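PDB 3H41: NLP/P60 family protein from Bacillus cereus ATCC 10987, which probably hydrolyses, as a cysteine peptidase, gamma-D-glutamyl-L-lysine bonds in murein peptides, releasing the dipeptide L-Ala-gamma-D-Glu. Local coordinates for residues Ala15-Thr20 and Glu61-Leu66; Pro31-Pro36 and Trp99-Gln104; Ala9-Ser14 and Gln68-Val73; Val142-Arg147 and Thr220-Lys225. All blocks are in the same frame, centred on the assembly; numbering follows the deposited sequence.

Contact 1 of 4, residues Ala15-Thr20 and Glu61-Leu66; sequences AATLWT and ETQALL. With ALA (alanine), chain B.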
# COMPACT_ATOMS: atom_id res chain seq x y z
N ALA A 15 -0.52 -1.44 -9.55
CA ALA A 15 -0.76 -0.35 -8.63
C ALA A 15 -0.92 0.99 -9.38
O ALA A 15 -0.14 1.30 -10.32
CB ALA A 15 0.31 -0.29 -7.53
N ALA A 16 -2.00 1.70 -9.04
CA ALA A 16 -2.27 3.04 -9.57
C ALA A 16 -1.75 4.10 -8.60
O ALA A 16 -1.99 4.03 -7.41
CB ALA A 16 -3.74 3.27 -9.81
N THR A 17 -1.11 5.12 -9.15
CA THR A 17 -0.59 6.23 -8.38
C THR A 17 -1.55 7.39 -8.54
O THR A 17 -1.92 7.74 -9.67
CB THR A 17 0.79 6.57 -8.92
OG1 THR A 17 1.63 5.41 -8.77
CG2 THR A 17 1.41 7.75 -8.16
N LEU A 18 -2.00 7.92 -7.40
CA LEU A 18 -2.92 9.03 -7.37
C LEU A 18 -2.18 10.35 -7.11
O LEU A 18 -1.34 10.46 -6.21
CB LEU A 18 -3.98 8.80 -6.29
CG LEU A 18 -5.13 7.86 -6.74
CD1 LEU A 18 -4.65 6.44 -6.92
CD2 LEU A 18 -6.24 7.96 -5.67
N TRP A 19 -2.53 11.35 -7.90
CA TRP A 19 -1.84 12.66 -7.94
C TRP A 19 -2.70 13.72 -7.25
O TRP A 19 -3.92 13.59 -7.22
CB TRP A 19 -1.54 13.06 -9.41
CG TRP A 19 -0.54 12.13 -10.02
CD1 TRP A 19 -0.77 10.84 -10.37
CD2 TRP A 19 0.87 12.36 -10.25
NE1 TRP A 19 0.37 10.25 -10.83
CE2 TRP A 19 1.40 11.16 -10.78
CE3 TRP A 19 1.73 13.46 -10.11
CZ2 TRP A 19 2.76 11.01 -11.14
CZ3 TRP A 19 3.06 13.32 -10.45
CH2 TRP A 19 3.56 12.11 -10.98
N THR A 20 -2.06 14.76 -6.71
CA THR A 20 -2.77 15.84 -6.07
C THR A 20 -3.46 16.72 -7.10
O THR A 20 -4.33 17.48 -6.76
CB THR A 20 -1.82 16.73 -5.24
OG1 THR A 20 -0.77 17.21 -6.10
CG2 THR A 20 -1.25 15.93 -4.07
N GLU A 61 -0.69 11.52 -3.73
CA GLU A 61 -1.63 11.29 -2.65
C GLU A 61 -1.45 9.92 -2.04
O GLU A 61 -1.26 9.80 -0.84
CB GLU A 61 -3.05 11.41 -3.19
CG GLU A 61 -3.43 12.82 -3.61
CD GLU A 61 -3.72 13.74 -2.42
OE1 GLU A 61 -3.32 13.44 -1.26
OE2 GLU A 61 -4.37 14.77 -2.66
N THR A 62 -1.55 8.88 -2.88
CA THR A 62 -1.48 7.51 -2.40
C THR A 62 -1.33 6.58 -3.60
O THR A 62 -1.20 7.03 -4.72
CB THR A 62 -2.73 7.12 -1.58
OG1 THR A 62 -2.51 5.84 -0.93
CG2 THR A 62 -3.99 7.08 -2.47
N GLN A 63 -1.30 5.29 -3.35
CA GLN A 63 -1.40 4.33 -4.42
C GLN A 63 -2.47 3.33 -4.06
O GLN A 63 -2.68 3.07 -2.87
CB GLN A 63 -0.08 3.61 -4.64
CG GLN A 63 1.06 4.49 -5.26
CD GLN A 63 2.33 3.69 -5.43
OE1 GLN A 63 2.68 2.86 -4.56
NE2 GLN A 63 3.02 3.87 -6.57
N ALA A 64 -3.15 2.79 -5.08
CA ALA A 64 -4.21 1.79 -4.88
C ALA A 64 -3.87 0.57 -5.69
O ALA A 64 -3.39 0.69 -6.83
CB ALA A 64 -5.57 2.36 -5.30
N LEU A 65 -4.10 -0.61 -5.12
CA LEU A 65 -3.73 -1.86 -5.79
C LEU A 65 -4.80 -2.43 -6.74
O LEU A 65 -5.99 -2.20 -6.55
CB LEU A 65 -3.38 -2.94 -4.77
CG LEU A 65 -2.30 -2.62 -3.72
CD1 LEU A 65 -2.02 -3.84 -2.80
CD2 LEU A 65 -1.03 -2.10 -4.40
N LEU A 66 -4.34 -3.22 -7.71
CA LEU A 66 -5.20 -4.02 -8.58
C LEU A 66 -6.40 -4.55 -7.81
O LEU A 66 -6.25 -5.16 -6.73
CB LEU A 66 -4.41 -5.19 -9.17
CG LEU A 66 -5.21 -6.06 -10.13
CD1 LEU A 66 -5.33 -5.37 -11.45
CD2 LEU A 66 -4.50 -7.46 -10.24
N ALA B . -0.43 10.63 1.60
CA ALA B . 1.09 10.41 1.64
C ALA B . 1.68 11.01 2.91
O ALA B . 1.13 11.97 3.46
CB ALA B . 1.76 11.06 0.43
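Ala16 and Ala64 face each other as a hydrogen-bonded antiparallel pair, and around them strands 15-19 and 61-65 are close-knit. Ala16 N gives its hydrogen to Ala64 O at 2.8 Å, and Ala64 N returns a bond to Ala16 O. On one face of this ribbon Ala15 CB rests against Leu65 CD2 at 3.9 Å, and next to them Thr17 and Gln63 run side by side in the same direction. In Gln63 a chi2 of 180° sets CD anti, and from there NE2 donates to Thr17 OG1 at 3.0 Å, with OG1 close to the amide plane. The other end of that amide, OE1, accepts from Thr209 N. On the opposite face Leu18 CD2 leans on Thr62 CG2 at 4.0 Å, while Val82, Val84 and Met100 pack on the leucine from outside the ribbon.

The pairing is less regular toward Glu61 and the partly exposed Thr20. Glu61 N still bonds to Leu18 O, but a psi of -57° takes the backbone out of the extended form. The side chain of Glu61, bent at chi2, crosses Thr20 at about a right angle, so that OE2 meets Thr20 CG2 at 3.6 Å; its OE1 is held by a salt bridge to Arg91. Glu61 O accepts a hydrogen bond from the amino nitrogen N of the bound alanine at 2.7 Å, and the alanine is also hydrogen-bonded to Asp234. A two-stranded antiparallel ribbon thus lines the substrate pocket, where Glu61 and Tyr96 help to recognise the amino-terminal L-alanine of the peptide.

Contact 2 of 4, residues Pro31-Pro36 and Trp99-Gln104; sequences PSATNP and WMPEKQ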
# COMPACT_ATOMS: atom_id res chain seq x y z
N PRO A 31 5.72 5.71 -17.10
CA PRO A 31 5.48 4.29 -16.79
C PRO A 31 4.61 4.01 -15.54
O PRO A 31 4.11 2.89 -15.36
CB PRO A 31 6.88 3.71 -16.63
CG PRO A 31 7.84 4.72 -17.16
CD PRO A 31 7.16 6.03 -17.22
N SER A 32 4.39 5.02 -14.72
CA SER A 32 3.40 4.91 -13.64
C SER A 32 1.95 5.12 -14.11
O SER A 32 1.01 4.77 -13.36
CB SER A 32 3.73 5.89 -12.49
OG SER A 32 3.36 7.20 -12.81
N ALA A 33 1.77 5.72 -15.29
CA ALA A 33 0.44 6.23 -15.69
C ALA A 33 -0.22 5.42 -16.81
O ALA A 33 -1.36 5.68 -17.16
CB ALA A 33 0.55 7.68 -16.09
N THR A 34 0.51 4.45 -17.36
CA THR A 34 0.02 3.61 -18.45
C THR A 34 -0.75 2.41 -17.89
O THR A 34 -0.72 2.14 -16.69
CB THR A 34 1.20 3.09 -19.30
OG1 THR A 34 2.19 2.46 -18.44
CG2 THR A 34 1.83 4.25 -20.09
N ASN A 35 -1.41 1.68 -18.79
CA ASN A 35 -2.05 0.42 -18.45
C ASN A 35 -1.59 -0.56 -19.50
O ASN A 35 -1.99 -0.43 -20.63
CB ASN A 35 -3.57 0.52 -18.46
CG ASN A 35 -4.22 -0.77 -17.98
OD1 ASN A 35 -3.58 -1.79 -17.96
ND2 ASN A 35 -5.48 -0.71 -17.60
N PRO A 36 -0.73 -1.52 -19.13
CA PRO A 36 -0.18 -1.76 -17.80
C PRO A 36 0.90 -0.77 -17.37
O PRO A 36 1.47 -0.04 -18.19
CB PRO A 36 0.47 -3.13 -17.95
CG PRO A 36 0.88 -3.18 -19.39
CD PRO A 36 -0.17 -2.44 -20.13
N TRP A 99 -6.08 12.05 -7.99
CA TRP A 99 -6.29 12.01 -9.43
C TRP A 99 -5.45 10.93 -10.09
O TRP A 99 -4.26 10.73 -9.75
CB TRP A 99 -5.94 13.38 -10.04
CG TRP A 99 -6.85 14.47 -9.61
CD1 TRP A 99 -6.74 15.25 -8.50
CD2 TRP A 99 -7.99 14.96 -10.34
NE1 TRP A 99 -7.79 16.17 -8.47
CE2 TRP A 99 -8.56 16.01 -9.59
CE3 TRP A 99 -8.60 14.58 -11.54
CZ2 TRP A 99 -9.70 16.70 -10.01
CZ3 TRP A 99 -9.75 15.27 -11.95
CH2 TRP A 99 -10.28 16.31 -11.19
N MSE A 100 -6.07 10.21 -11.02
CA MSE A 100 -5.43 9.12 -11.73
C MSE A 100 -5.95 9.02 -13.18
O MSE A 100 -7.05 9.52 -13.47
CB MSE A 100 -5.65 7.81 -10.97
CG MSE A 100 -7.13 7.40 -10.81
SE MSE A 100 -7.27 5.62 -10.01
CE MSE A 100 -6.58 4.68 -11.48
N PRO A 101 -5.19 8.39 -14.09
CA PRO A 101 -5.73 8.21 -15.45
C PRO A 101 -6.92 7.30 -15.48
O PRO A 101 -6.88 6.22 -14.89
CB PRO A 101 -4.57 7.58 -16.22
CG PRO A 101 -3.33 8.00 -15.45
CD PRO A 101 -3.77 8.00 -14.02
N GLU A 102 -7.97 7.73 -16.17
CA GLU A 102 -9.17 6.89 -16.32
C GLU A 102 -8.87 5.51 -16.91
O GLU A 102 -9.54 4.53 -16.58
CB GLU A 102 -10.23 7.60 -17.17
CG GLU A 102 -11.58 6.90 -17.01
CD GLU A 102 -12.75 7.74 -17.52
OE1 GLU A 102 -12.56 8.42 -18.55
OE2 GLU A 102 -13.83 7.69 -16.90
N LYS A 103 -7.87 5.45 -17.77
CA LYS A 103 -7.51 4.20 -18.41
C LYS A 103 -6.94 3.15 -17.48
O LYS A 103 -6.77 2.00 -17.91
CB LYS A 103 -6.53 4.43 -19.56
CG LYS A 103 -5.16 4.99 -19.17
CD LYS A 103 -4.37 5.36 -20.42
CE LYS A 103 -2.97 5.81 -20.11
NZ LYS A 103 -2.23 6.22 -21.36
N GLN A 104 -6.67 3.53 -16.23
CA GLN A 104 -6.22 2.60 -15.21
C GLN A 104 -7.36 2.03 -14.36
O GLN A 104 -7.09 1.32 -13.39
CB GLN A 104 -5.18 3.27 -14.31
CG GLN A 104 -3.85 3.48 -15.03
CD GLN A 104 -2.79 4.00 -14.07
OE1 GLN A 104 -3.12 4.70 -13.12
NE2 GLN A 104 -1.53 3.66 -14.32
O HOH W 1 -1.46 3.09 -21.48
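Gln104 spends its side-chain amide on two backbone carbonyls of the facing 31-36 segment. NE2 donates to Ser32 O at 2.9 Å and, along a straighter path (N-H...O 173°), to Thr34 O. Both oxygens lie close to the plane of the amide, although the nitrogen stands above the carbonyl plane of Thr34; together the two bonds fix the rotation of the amide. Beside it, Pro101 CG touches Ala33 CB at 3.9 Å, and the same ring carbon lies 3.5 Å from Ala33 O. Lys103 reaches this carbonyl with carbon, its CE coming to 3.4 Å of Ala33 O. Farther along, Asn35 ND2 donates to Lys103 O at 3.0 Å, nearly straight and in the plane of both groups.

Lys103 and Gln104 belong to the 3-10 turn 102-104, which follows strand 96-101 and precedes strand 105-106, the last of the SH3-type barrel; such a turn is a recurring feature of that fold. Gln104 N bonds back to Pro101 O, and the Gln104 side chain, extended beyond CG, carries the amide to the carbonyls of Ser32 and Thr34.

The loop is positioned in its turn by a second shell. Thr34 OG1 donates to Pro36 O at 2.6 Å, closing the backbone around the cis peptide bond that precedes Pro36. Asn35 ND2 also serves Asp12, which ties the amide to the segment beyond strand 8-11. A water accepts from Asn35 N on the more exposed flank. Ser32 OG bonds to Asp29 O, and the side chain of Ala33 packs on Leu25.

Contact 3 of 4, residues Ala9-Ser14 and Gln68-Val73; sequences AFIDVS and QEVTVV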
# COMPACT_ATOMS: atom_id res chain seq x y z
N ALA A 9 -15.80 1.99 -9.53
CA ALA A 9 -14.84 1.44 -10.47
C ALA A 9 -13.78 0.70 -9.68
O ALA A 9 -13.72 0.78 -8.46
CB ALA A 9 -14.25 2.53 -11.36
N PHE A 10 -12.96 -0.04 -10.41
CA PHE A 10 -11.89 -0.85 -9.82
C PHE A 10 -10.54 -0.57 -10.47
O PHE A 10 -10.44 -0.43 -11.67
CB PHE A 10 -12.27 -2.33 -9.97
CG PHE A 10 -13.52 -2.69 -9.20
CD1 PHE A 10 -13.45 -3.02 -7.85
CD2 PHE A 10 -14.75 -2.58 -9.79
CE1 PHE A 10 -14.60 -3.31 -7.12
CE2 PHE A 10 -15.90 -2.86 -9.06
CZ PHE A 10 -15.83 -3.22 -7.73
N ILE A 11 -9.49 -0.58 -9.66
CA ILE A 11 -8.13 -0.45 -10.19
C ILE A 11 -7.77 -1.61 -11.12
O ILE A 11 -7.93 -2.76 -10.74
CB ILE A 11 -7.11 -0.38 -9.02
CG1 ILE A 11 -7.49 0.74 -8.06
CG2 ILE A 11 -5.67 -0.24 -9.55
CD1 ILE A 11 -7.54 2.13 -8.64
N ASP A 12 -7.26 -1.28 -12.31
CA ASP A 12 -7.04 -2.24 -13.38
C ASP A 12 -5.55 -2.41 -13.67
O ASP A 12 -5.19 -3.03 -14.65
CB ASP A 12 -7.82 -1.84 -14.65
CG ASP A 12 -7.90 -2.97 -15.70
OD1 ASP A 12 -8.13 -4.12 -15.31
OD2 ASP A 12 -7.68 -2.73 -16.91
N VAL A 13 -4.69 -1.90 -12.77
CA VAL A 13 -3.25 -2.04 -12.94
C VAL A 13 -2.70 -2.57 -11.63
O VAL A 13 -3.39 -2.56 -10.58
CB VAL A 13 -2.55 -0.67 -13.37
CG1 VAL A 13 -2.89 -0.35 -14.82
CG2 VAL A 13 -2.92 0.49 -12.44
N SER A 14 -1.47 -3.06 -11.66
CA SER A 14 -0.91 -3.67 -10.44
C SER A 14 -0.96 -2.66 -9.28
O SER A 14 -1.42 -2.98 -8.18
CB SER A 14 0.50 -4.19 -10.66
OG SER A 14 1.33 -3.13 -11.14
N GLN A 68 -8.69 -2.94 -6.10
CA GLN A 68 -9.22 -2.07 -5.06
C GLN A 68 -10.35 -1.23 -5.66
O GLN A 68 -10.30 -0.84 -6.85
CB GLN A 68 -8.10 -1.18 -4.49
CG GLN A 68 -8.41 -0.53 -3.15
CD GLN A 68 -7.15 -0.18 -2.32
OE1 GLN A 68 -5.98 -0.30 -2.78
NE2 GLN A 68 -7.39 0.24 -1.07
N GLU A 69 -11.41 -1.03 -4.86
CA GLU A 69 -12.59 -0.30 -5.31
C GLU A 69 -12.40 1.19 -5.06
O GLU A 69 -11.83 1.59 -4.05
CB GLU A 69 -13.83 -0.76 -4.57
CG GLU A 69 -15.13 -0.22 -5.17
CD GLU A 69 -16.38 -0.82 -4.50
OE1 GLU A 69 -16.39 -2.05 -4.24
OE2 GLU A 69 -17.34 -0.08 -4.25
N VAL A 70 -12.90 2.00 -5.99
CA VAL A 70 -12.87 3.43 -5.85
C VAL A 70 -14.26 4.00 -6.20
O VAL A 70 -15.03 3.36 -6.93
CB VAL A 70 -11.79 4.10 -6.77
CG1 VAL A 70 -10.38 3.46 -6.56
CG2 VAL A 70 -12.20 4.10 -8.25
N THR A 71 -14.54 5.19 -5.68
CA THR A 71 -15.67 6.00 -6.14
C THR A 71 -15.15 7.11 -7.05
O THR A 71 -14.31 7.90 -6.63
CB THR A 71 -16.44 6.62 -4.94
OG1 THR A 71 -16.85 5.59 -4.04
CG2 THR A 71 -17.67 7.53 -5.46
N VAL A 72 -15.63 7.16 -8.29
CA VAL A 72 -15.24 8.21 -9.24
C VAL A 72 -16.09 9.44 -8.95
O VAL A 72 -17.34 9.36 -8.99
CB VAL A 72 -15.32 7.76 -10.72
CG1 VAL A 72 -14.78 8.84 -11.65
CG2 VAL A 72 -14.60 6.43 -10.95
N VAL A 73 -15.43 10.55 -8.62
CA VAL A 73 -16.13 11.80 -8.24
C VAL A 73 -15.98 13.00 -9.19
O VAL A 73 -16.76 13.95 -9.10
CB VAL A 73 -15.74 12.23 -6.80
CG1 VAL A 73 -16.16 11.14 -5.76
CG2 VAL A 73 -14.26 12.57 -6.70
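Phe10 and Glu69 stand next to each other on one face of an antiparallel pair of strands, their side chains lying alongside and pointing the same way. Starting at the phenylalanine CB, the first neighbour is Gln68 O at 4.0 Å. A chi1 of -64° sets CG anti to the carbonyl carbon, beside the backbone N. From there the ring leans toward the other strand: CD1 lies 3.8 Å from Glu69 CA, and CE1 comes within 3.7 Å of Glu69 CB, with Glu69 CG also beside it. The same CE1 meets Glu69 OE1 at 3.6 Å, and CZ at the tip is almost as near to that oxygen. The ring and carboxylate planes are 67° apart. The other carboxylate oxygen, OE2, forms a salt bridge with Lys8.

The backbones are joined by three N-H...O bonds, although the strand segments are splayed to 130°. Ala9 and Val70 exchange a pair of them, and Ile11 N donates to Gln68 O at 2.9 Å. Ala9 and Val70 share the other face, and Ile11 and Val72 add apolar contacts at its borders. Ala9 CB touches Val72 CG2 at 3.9 Å and Val70 CG2 at nearly the same distance, while Ile11 CD1 meets Val70 CG1 at 3.8 Å with the two side chains crossing at about a right angle.

That side turns inward, where Leu105 packs on Ile11, Val70 and Val72. Strand 8-11 lies between strands 69-76 and 105-106 in an antiparallel sheet, strand 79-84 follows beyond 69-76, and Phe111 of helix 109-113 meets the Phe10 ring edge-to-face.

Contact 4 of 4, residues Val142-Arg147 and Thr220-Lys225; sequences VSYNTR and THTIYK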
# COMPACT_ATOMS: atom_id res chain seq x y z
N VAL A 142 2.14 -8.56 -9.53
CA VAL A 142 1.24 -7.92 -8.58
C VAL A 142 1.92 -7.75 -7.21
O VAL A 142 2.83 -8.53 -6.84
CB VAL A 142 -0.08 -8.68 -8.43
CG1 VAL A 142 -0.89 -8.56 -9.75
CG2 VAL A 142 0.14 -10.15 -8.08
N SER A 143 1.43 -6.77 -6.46
CA SER A 143 1.94 -6.48 -5.13
C SER A 143 1.38 -7.34 -3.99
O SER A 143 0.23 -7.71 -3.99
CB SER A 143 1.59 -5.02 -4.80
OG SER A 143 1.89 -4.69 -3.45
N TYR A 144 2.23 -7.61 -3.00
CA TYR A 144 1.80 -7.94 -1.66
C TYR A 144 0.54 -7.15 -1.36
O TYR A 144 0.42 -5.95 -1.66
CB TYR A 144 2.90 -7.54 -0.65
CG TYR A 144 2.54 -7.93 0.75
CD1 TYR A 144 2.64 -9.26 1.15
CD2 TYR A 144 2.03 -7.01 1.67
CE1 TYR A 144 2.28 -9.65 2.44
CE2 TYR A 144 1.65 -7.40 2.97
CZ TYR A 144 1.77 -8.74 3.33
OH TYR A 144 1.39 -9.23 4.59
N ASN A 145 -0.43 -7.84 -0.79
CA ASN A 145 -1.67 -7.23 -0.27
C ASN A 145 -2.75 -7.01 -1.33
O ASN A 145 -3.80 -6.46 -1.03
CB ASN A 145 -1.41 -5.90 0.46
CG ASN A 145 -2.60 -5.47 1.33
OD1 ASN A 145 -3.22 -6.30 2.02
ND2 ASN A 145 -2.94 -4.18 1.26
N THR A 146 -2.48 -7.43 -2.56
CA THR A 146 -3.49 -7.52 -3.63
C THR A 146 -4.49 -8.62 -3.25
O THR A 146 -4.06 -9.69 -2.77
CB THR A 146 -2.82 -7.84 -4.98
OG1 THR A 146 -1.86 -6.78 -5.32
CG2 THR A 146 -3.87 -8.04 -6.11
N ARG A 147 -5.79 -8.35 -3.39
CA ARG A 147 -6.83 -9.32 -3.11
C ARG A 147 -7.66 -9.54 -4.36
O ARG A 147 -8.16 -8.58 -4.92
CB ARG A 147 -7.76 -8.87 -1.99
CG ARG A 147 -7.08 -8.58 -0.67
CD ARG A 147 -6.91 -7.06 -0.46
NE ARG A 147 -6.22 -6.80 0.81
CZ ARG A 147 -6.79 -6.92 2.02
NH1 ARG A 147 -8.07 -7.22 2.15
NH2 ARG A 147 -6.07 -6.71 3.10
N THR A 220 3.47 0.88 7.06
CA THR A 220 2.69 0.53 8.24
C THR A 220 1.20 0.21 7.89
O THR A 220 0.65 -0.79 8.34
CB THR A 220 2.82 1.58 9.36
OG1 THR A 220 2.35 2.85 8.91
CG2 THR A 220 4.29 1.69 9.80
N HIS A 221 0.56 1.04 7.09
CA HIS A 221 -0.82 0.80 6.69
C HIS A 221 -0.94 -0.55 6.00
O HIS A 221 -1.84 -1.32 6.32
CB HIS A 221 -1.30 1.93 5.77
CG HIS A 221 -2.59 1.63 5.07
ND1 HIS A 221 -3.81 1.75 5.70
CD2 HIS A 221 -2.85 1.22 3.81
CE1 HIS A 221 -4.78 1.46 4.84
NE2 HIS A 221 -4.23 1.13 3.68
N THR A 222 -0.01 -0.84 5.09
CA THR A 222 -0.05 -2.12 4.32
C THR A 222 0.19 -3.35 5.18
O THR A 222 -0.50 -4.35 5.03
CB THR A 222 0.94 -2.08 3.13
OG1 THR A 222 0.54 -1.03 2.23
CG2 THR A 222 0.99 -3.44 2.38
N ILE A 223 1.12 -3.27 6.12
CA ILE A 223 1.44 -4.39 7.02
C ILE A 223 0.22 -4.71 7.86
O ILE A 223 -0.21 -5.88 7.94
CB ILE A 223 2.60 -4.03 7.96
CG1 ILE A 223 3.93 -4.06 7.21
CG2 ILE A 223 2.66 -5.00 9.15
CD1 ILE A 223 5.07 -3.51 8.02
N TYR A 224 -0.39 -3.68 8.45
CA TYR A 224 -1.59 -3.92 9.27
C TYR A 224 -2.78 -4.39 8.45
O TYR A 224 -3.46 -5.32 8.87
CB TYR A 224 -1.92 -2.70 10.13
CG TYR A 224 -1.18 -2.72 11.44
CD1 TYR A 224 -1.75 -3.36 12.57
CD2 TYR A 224 0.07 -2.14 11.59
CE1 TYR A 224 -1.10 -3.41 13.77
CE2 TYR A 224 0.73 -2.20 12.81
CZ TYR A 224 0.12 -2.83 13.89
OH TYR A 224 0.74 -2.92 15.11
N LYS A 225 -3.01 -3.77 7.29
CA LYS A 225 -4.17 -4.07 6.48
C LYS A 225 -4.17 -5.51 5.99
O LYS A 225 -5.22 -6.19 5.98
CB LYS A 225 -4.26 -3.12 5.30
CG LYS A 225 -5.53 -3.36 4.50
CD LYS A 225 -6.20 -2.12 4.00
CE LYS A 225 -7.37 -2.46 3.08
NZ LYS A 225 -7.56 -1.47 1.95
O HOH W 2 -1.00 -1.87 0.04
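Tyr144 and Asn145 occupy the two central positions of a type II beta turn from Ser143 to Thr146, Asn145 with a positive phi of 84°, and both direct their side chains at helix 220-225. The helix answers with one methyl: Thr222 CG2 meets the edge of the tyrosine ring, in its plane, at CD2 (3.8 Å), and also touches Asn145 CB at 3.9 Å. Thr222 places CG2 anti to its backbone N, while OG1 lies beside that nitrogen and bonds back to Gly218 O. A water joins the two sides, donating to Thr222 OG1 at 2.8 Å and accepting from Asn145 ND2. Tyr144 OH bonds to Ser226 just past the helix.

The amide of Asn145 is held at both ends. Its OD1 accepts from Arg147 NH2 at 3.1 Å and from Arg147 NE, a side-on grip on one oxygen in which both nitrogens come from the same face of the amide. With the guanidinium so fixed, NH2 lies 3.7 Å from Lys225 CG and 3.0 Å from Lys225 O. The like charges, 5.6 Å apart at Arg147 NH2 and Lys225 NZ, would be expected to repel; the bonds from NZ to Gly86 O and from NH2 to Asn145 OD1 probably offset this. Arg147 NH1 pairs with Gln181, whose NE2 also serves Lys225 O.

The turn belongs to the second SH3b domain, and the helix to the NlpC/P60 domain. As in papain-like cysteine peptidases, this helix follows Cys216, the probable nucleophile; the contact docks an SH3b turn against the central helix of the catalytic domain.

In the fold
Contacts 1 and 4 are buried near the middle of the chain, whereas contacts 2 and 3 are only partly buried and lie farther out. Contacts 1 and 3 both pair antiparallel strands, one at the substrate pocket and the other in the barrel sheet; Leu66 and Ser14 probably join them through their backbones. Contact 2 instead relies on side-chain amides that hold backbone carbonyls, and meets contact 3 at Asp12, which Asn35 and the backbone of Gln104 both approach. Contact 4 is the one with a segment in the catalytic domain, met by methyl packing, water and a guanidinium. Leu65 of contact 1 packs on its turn, linking the pocket ribbon to the second SH3b domain.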